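Long-range contacts in LBCATS-a (Synthetic construct, PDB 5EY5), which probably serves as the alpha subunit of tryptophan synthase, cleaving indole-3-glycerol phosphate to indole and glyceraldehyde 3-phosphate, and binds sn-glycerol-3-phosphate here: residues 101-106 with 129-134; 151-156 with 173-178. One frame throughout, in Å; residues are numbered along the deposited sequence.

Contact 1: residues 101-106 with 129-134; sequences TYYNPI and PDLPPE
Tyr102, Tyr103, Pro129, Asp130 and Leu131 make a buried contact between the turn that leads into helix 103-109 and the loop after strand 125-127. Asp130 sits in the middle. Its OD1 takes a weak hydrogen bond from the backbone N of Tyr103 (3.0 Å), bent to 133° at the hydrogen. Its OD2 accepts a hydrogen bond from a water at 2.7 Å, and that water accepts one from the N-H of Asn104 at 2.8 Å. The carboxylate therefore meets the start of helix 103-109, whose dipole may favour its negative charge. With chi1 at 50°, CG of Asp130 lies between the backbone N and the carbonyl carbon, and the carboxylate is directed at the backbone of Tyr103 and the edge of the Tyr102 ring. There OD2 lies in the ring plane, 3.6 Å from Tyr102 CD2. Both segments follow neighbouring parallel strands of a TIM barrel. Pro129 CG lies over one face of the Tyr102 ring, offset toward the rim. The ring's OH is held outside the contact, by Asp60 OD2 and the N of Ala59. Leu131 CD1 stands over the centre of the Tyr103 ring in a CH-pi contact, 3.9 Å from the centroid. Tyr103 and Asn104 also reach the chain of another protein.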
loop_
_atom_site.group_PDB
_atom_site.type_symbol
_atom_site.label_atom_id
_atom_site.label_comp_id
_atom_site.label_asym_id
_atom_site.label_seq_id
_atom_site.Cartn_x
_atom_site.Cartn_y
_atom_site.Cartn_z
ATOM N N THR A 101 8.423 -5.103 43.580
ATOM C CA THR A 101 8.913 -4.197 42.556
ATOM C C THR A 101 9.342 -5.020 41.360
ATOM O O THR A 101 9.905 -6.096 41.526
ATOM C CB THR A 101 10.084 -3.331 43.061
ATOM O OG1 THR A 101 10.604 -2.533 41.984
ATOM C CG2 THR A 101 11.208 -4.180 43.639
ATOM N N TYR A 102 9.031 -4.531 40.162
ATOM C CA TYR A 102 9.649 -5.089 38.972
ATOM C C TYR A 102 11.145 -4.812 38.992
ATOM O O TYR A 102 11.640 -3.997 39.770
ATOM C CB TYR A 102 8.968 -4.532 37.727
ATOM C CG TYR A 102 7.560 -5.062 37.653
ATOM C CD1 TYR A 102 6.546 -4.484 38.399
ATOM C CD2 TYR A 102 7.265 -6.187 36.901
ATOM C CE1 TYR A 102 5.259 -4.993 38.363
ATOM C CE2 TYR A 102 5.985 -6.703 36.857
ATOM C CZ TYR A 102 4.986 -6.099 37.590
ATOM O OH TYR A 102 3.714 -6.602 37.542
ATOM N N TYR A 103 11.869 -5.524 38.121
ATOM C CA TYR A 103 13.315 -5.584 38.219
ATOM C C TYR A 103 13.995 -4.335 37.678
ATOM O O TYR A 103 15.019 -3.907 38.217
ATOM C CB TYR A 103 13.825 -6.809 37.463
ATOM C CG TYR A 103 15.265 -7.092 37.732
ATOM C CD1 TYR A 103 15.725 -7.201 39.032
ATOM C CD2 TYR A 103 16.174 -7.257 36.691
ATOM C CE1 TYR A 103 17.041 -7.462 39.295
ATOM C CE2 TYR A 103 17.504 -7.521 36.951
ATOM C CZ TYR A 103 17.923 -7.625 38.259
ATOM O OH TYR A 103 19.237 -7.898 38.548
ATOM N N ASN A 104 13.490 -3.754 36.596
ATOM C CA ASN A 104 14.223 -2.633 36.025
ATOM C C ASN A 104 14.363 -1.439 36.961
ATOM O O ASN A 104 15.390 -0.746 36.863
ATOM C CB ASN A 104 13.609 -2.165 34.706
ATOM C CG ASN A 104 14.578 -1.332 33.933
ATOM O OD1 ASN A 104 15.643 -1.815 33.589
ATOM N ND2 ASN A 104 14.248 -0.069 33.679
ATOM N N PRO A 105 13.391 -1.084 37.810
ATOM C CA PRO A 105 13.682 -0.013 38.785
ATOM C C PRO A 105 14.809 -0.382 39.734
ATOM O O PRO A 105 15.635 0.469 40.080
ATOM C CB PRO A 105 12.342 0.166 39.519
ATOM C CG PRO A 105 11.342 -0.167 38.483
ATOM C CD PRO A 105 11.948 -1.359 37.730
ATOM N N ILE A 106 14.851 -1.644 40.163
ATOM C CA ILE A 106 15.952 -2.159 40.987
ATOM C C ILE A 106 17.265 -2.105 40.218
ATOM O O ILE A 106 18.269 -1.545 40.676
ATOM C CB ILE A 106 15.660 -3.604 41.420
ATOM C CG1 ILE A 106 14.583 -3.650 42.495
ATOM C CG2 ILE A 106 16.937 -4.300 41.902
ATOM C CD1 ILE A 106 14.310 -5.070 42.909
ATOM N N PRO A 129 8.440 -9.583 40.581
ATOM C CA PRO A 129 7.598 -10.488 39.785
ATOM C C PRO A 129 8.233 -10.956 38.478
ATOM O O PRO A 129 7.922 -12.063 38.039
ATOM C CB PRO A 129 6.324 -9.664 39.555
ATOM C CG PRO A 129 6.270 -8.721 40.751
ATOM C CD PRO A 129 7.718 -8.368 40.991
ATOM N N ASP A 130 9.107 -10.184 37.828
ATOM C CA ASP A 130 9.673 -10.635 36.557
ATOM C C ASP A 130 11.094 -11.182 36.685
ATOM O O ASP A 130 11.853 -11.155 35.707
ATOM C CB ASP A 130 9.634 -9.510 35.517
ATOM C CG ASP A 130 10.212 -8.196 36.043
ATOM O OD1 ASP A 130 10.569 -8.123 37.247
ATOM O OD2 ASP A 130 10.277 -7.232 35.252
ATOM N N LEU A 131 11.472 -11.719 37.849
ATOM C CA LEU A 131 12.839 -12.194 38.081
ATOM C C LEU A 131 12.857 -13.654 38.525
ATOM O O LEU A 131 12.734 -13.950 39.724
ATOM C CB LEU A 131 13.538 -11.321 39.125
ATOM C CG LEU A 131 15.044 -11.561 39.292
ATOM C CD1 LEU A 131 15.799 -11.173 38.029
ATOM C CD2 LEU A 131 15.604 -10.843 40.508
ATOM N N PRO A 132 13.017 -14.604 37.609
ATOM C CA PRO A 132 13.129 -16.004 38.022
ATOM C C PRO A 132 14.472 -16.274 38.679
ATOM O O PRO A 132 15.438 -15.518 38.483
ATOM C CB PRO A 132 12.977 -16.784 36.703
ATOM C CG PRO A 132 13.309 -15.822 35.640
ATOM C CD PRO A 132 12.910 -14.462 36.146
ATOM N N PRO A 133 14.561 -17.325 39.498
ATOM C CA PRO A 133 15.869 -17.733 40.043
ATOM C C PRO A 133 17.027 -17.705 39.053
ATOM O O PRO A 133 18.109 -17.227 39.408
ATOM C CB PRO A 133 15.579 -19.156 40.542
ATOM C CG PRO A 133 14.170 -19.029 41.099
ATOM C CD PRO A 133 13.453 -18.084 40.114
ATOM N N GLU A 134 16.845 -18.192 37.822
ATOM C CA GLU A 134 17.974 -18.252 36.900
ATOM C C GLU A 134 18.549 -16.871 36.591
ATOM O O GLU A 134 19.713 -16.773 36.184
ATOM C CB GLU A 134 17.574 -18.969 35.606
ATOM C CG GLU A 134 16.795 -20.264 35.819
ATOM C CD GLU A 134 15.299 -20.026 35.963
ATOM O OE1 GLU A 134 14.556 -20.291 34.994
ATOM O OE2 GLU A 134 14.867 -19.560 37.037
HETATM O O HOH W 1 11.437 -4.769 34.995
#

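Contact 2: residues 151-156 with 173-178. With G3P (sn-glycerol-3-phosphate), chain E.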
loop_
_atom_site.group_PDB
_atom_site.type_symbol
_atom_site.label_atom_id
_atom_site.label_comp_id
_atom_site.label_asym_id
_atom_site.label_seq_id
_atom_site.Cartn_x
_atom_site.Cartn_y
_atom_site.Cartn_z
ATOM N N ILE A 151 11.473 -13.227 48.186
ATOM C CA ILE A 151 10.308 -14.097 48.089
ATOM C C ILE A 151 10.035 -14.416 46.624
ATOM O O ILE A 151 9.783 -13.508 45.822
ATOM C CB ILE A 151 9.087 -13.437 48.733
ATOM C CG1 ILE A 151 9.366 -13.171 50.221
ATOM C CG2 ILE A 151 7.843 -14.297 48.501
ATOM C CD1 ILE A 151 9.114 -11.748 50.642
ATOM N N PHE A 152 10.066 -15.703 46.272
ATOM C CA PHE A 152 9.812 -16.130 44.897
ATOM C C PHE A 152 8.408 -16.716 44.761
ATOM O O PHE A 152 7.879 -17.329 45.696
ATOM C CB PHE A 152 10.852 -17.162 44.440
ATOM C CG PHE A 152 12.219 -16.579 44.161
ATOM C CD1 PHE A 152 13.241 -16.695 45.084
ATOM C CD2 PHE A 152 12.479 -15.922 42.964
ATOM C CE1 PHE A 152 14.498 -16.169 44.822
ATOM C CE2 PHE A 152 13.736 -15.394 42.690
ATOM C CZ PHE A 152 14.746 -15.512 43.615
ATOM N N LEU A 153 7.811 -16.518 43.578
ATOM C CA LEU A 153 6.473 -17.020 43.263
ATOM C C LEU A 153 6.524 -18.424 42.674
ATOM O O LEU A 153 7.439 -18.770 41.915
ATOM C CB LEU A 153 5.755 -16.108 42.266
ATOM C CG LEU A 153 5.167 -14.797 42.777
ATOM C CD1 LEU A 153 6.173 -14.109 43.669
ATOM C CD2 LEU A 153 4.774 -13.885 41.592
ATOM N N VAL A 154 5.521 -19.222 43.017
ATOM C CA VAL A 154 5.324 -20.549 42.451
ATOM C C VAL A 154 3.924 -20.581 41.867
ATOM O O VAL A 154 2.954 -20.210 42.543
ATOM C CB VAL A 154 5.514 -21.658 43.498
ATOM C CG1 VAL A 154 5.268 -23.032 42.858
ATOM C CG2 VAL A 154 6.912 -21.585 44.076
ATOM N N ALA A 155 3.826 -20.986 40.645
ATOM C CA ALA A 155 2.564 -20.963 39.933
ATOM C C ALA A 155 2.004 -22.366 39.783
ATOM O O ALA A 155 2.739 -23.357 39.840
ATOM C CB ALA A 155 2.747 -20.326 38.552
ATOM N N PRO A 156 0.693 -22.485 39.585
ATOM C CA PRO A 156 0.096 -23.822 39.458
ATOM C C PRO A 156 0.703 -24.649 38.337
ATOM O O PRO A 156 0.606 -25.878 38.382
ATOM C CB PRO A 156 -1.387 -23.522 39.197
ATOM C CG PRO A 156 -1.596 -22.120 39.748
ATOM C CD PRO A 156 -0.304 -21.406 39.462
ATOM N N PHE A 173 9.142 -16.112 52.732
ATOM C CA PHE A 173 8.091 -17.083 52.493
ATOM C C PHE A 173 8.097 -17.431 51.015
ATOM O O PHE A 173 8.829 -16.843 50.215
ATOM C CB PHE A 173 6.721 -16.582 52.980
ATOM C CG PHE A 173 6.287 -15.249 52.407
ATOM C CD1 PHE A 173 5.404 -15.195 51.338
ATOM C CD2 PHE A 173 6.720 -14.054 52.967
ATOM C CE1 PHE A 173 4.979 -13.978 50.819
ATOM C CE2 PHE A 173 6.291 -12.836 52.456
ATOM C CZ PHE A 173 5.415 -12.800 51.383
ATOM N N VAL A 174 7.313 -18.435 50.671
ATOM C CA VAL A 174 7.036 -18.756 49.280
ATOM C C VAL A 174 5.674 -18.178 48.930
ATOM O O VAL A 174 4.681 -18.402 49.639
ATOM C CB VAL A 174 7.075 -20.271 49.021
ATOM C CG1 VAL A 174 6.691 -20.555 47.571
ATOM C CG2 VAL A 174 8.456 -20.811 49.320
ATOM N N TYR A 175 5.630 -17.450 47.836
ATOM C CA TYR A 175 4.400 -16.852 47.341
ATOM C C TYR A 175 3.769 -17.831 46.354
ATOM O O TYR A 175 4.315 -18.072 45.275
ATOM C CB TYR A 175 4.731 -15.509 46.706
ATOM C CG TYR A 175 3.556 -14.603 46.402
ATOM C CD1 TYR A 175 3.700 -13.221 46.436
ATOM C CD2 TYR A 175 2.328 -15.124 46.023
ATOM C CE1 TYR A 175 2.641 -12.392 46.131
ATOM C CE2 TYR A 175 1.270 -14.312 45.720
ATOM C CZ TYR A 175 1.425 -12.949 45.774
ATOM O OH TYR A 175 0.348 -12.155 45.466
ATOM N N CYS A 176 2.633 -18.412 46.731
ATOM C CA CYS A 176 1.921 -19.380 45.895
ATOM C C CYS A 176 0.871 -18.623 45.087
ATOM O O CYS A 176 -0.056 -18.031 45.652
ATOM C CB CYS A 176 1.312 -20.484 46.769
ATOM S SG CYS A 176 0.244 -21.712 45.978
ATOM N N VAL A 177 1.043 -18.598 43.768
ATOM C CA VAL A 177 0.118 -17.900 42.881
ATOM C C VAL A 177 -1.097 -18.785 42.647
ATOM O O VAL A 177 -0.984 -19.886 42.096
ATOM C CB VAL A 177 0.795 -17.534 41.556
ATOM C CG1 VAL A 177 -0.137 -16.707 40.687
ATOM C CG2 VAL A 177 2.088 -16.819 41.831
ATOM N N SER A 178 -2.263 -18.318 43.084
ATOM C CA SER A 178 -3.440 -19.171 43.042
ATOM C C SER A 178 -3.896 -19.468 41.618
ATOM O O SER A 178 -4.586 -20.470 41.401
ATOM C CB SER A 178 -4.585 -18.536 43.826
ATOM O OG SER A 178 -5.100 -17.421 43.118
HETATM O O1 G3P E . 0.764 -9.538 46.221
HETATM C C1 G3P E . 0.286 -9.158 44.965
HETATM C C2 G3P E . -1.196 -8.807 45.035
HETATM O O2 G3P E . -1.498 -8.080 43.879
HETATM C C3 G3P E . -2.080 -10.066 45.167
HETATM O O1P G3P E . -2.840 -10.313 44.007
HETATM O O4P G3P E . -4.247 -8.224 43.548
HETATM O O2P G3P E . -5.193 -10.441 42.844
HETATM O O3P G3P E . -5.076 -9.898 45.220
HETATM P P G3P E . -4.374 -9.704 43.896
HETATM O O HOH W 2 0.608 -22.388 42.614
#
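Leu153 and Tyr175 pair in parallel between two adjacent strands of the TIM barrel. Strand 149-154, helix 160-169 and strand 174-177 form a beta-alpha-beta unit. Three hydrogen bonds join the strands: Tyr175 N to Phe152 O, Val154 N to Tyr175 O and Val177 N to Val154 O. The last is 2.8 Å long and fairly straight, 166° at the hydrogen.

The tight part is apolar. Ile151 CG2 lies over one face of the Phe173 ring, offset toward the rim, 4.0 Å from the centroid. Ile151 CD1 reaches CE2 of that ring at 3.5 Å. Leu153 and Tyr175 lie side by side and point the same way, Leu153 CD1 against Tyr175 CB at 3.6 Å. Val154 CG2 meets Val174 CG1 on the other face of the sheet, where helix 160-169 packs on Val154.

Tyr175 has CG anti to its backbone N (chi1 -167°), and its ring extends to the bound sn-glycerol-3-phosphate. Its OH donates to the ligand O1 at 2.8 Å, and O1 lies at the edge of the ring, in its plane. A phenylalanine here would probably leave the ligand O1 without its bond to this side chain.

The end at Pro156 is looser. The proline is exposed, while Ala155 and Val177 also meet the chain of another protein. Pro156 CD lies 3.1 Å from Val177 O, and Pro156 CG comes near Ser178 O. One water donates to both Val154 O and Val177 O, at 3.2 and 3.0 Å.

Contact 1 closes before contact 2 opens along the chain, and their centres are 14 Å apart. Both belong to the same eight-stranded parallel barrel. Contact 1 joins the segments that follow strands 97-100 and 125-127; contact 2 joins strands 149-154 and 174-177. The four strands are consecutive across the sheet, and strand 125-127 borders strand 149-154. The two contacts touch where Phe152 packs on the loop 129-134: Leu131 O lies 3.4 Å from Phe152 CE2, and Pro133 CD 3.7 Å from Phe152 CD2. Helix 160-169 is shared, touching Pro133 as well as Phe152 and Val154. Contact 2 supplies a ligand-binding side chain, while contact 1 meets the partner protein chain more extensively.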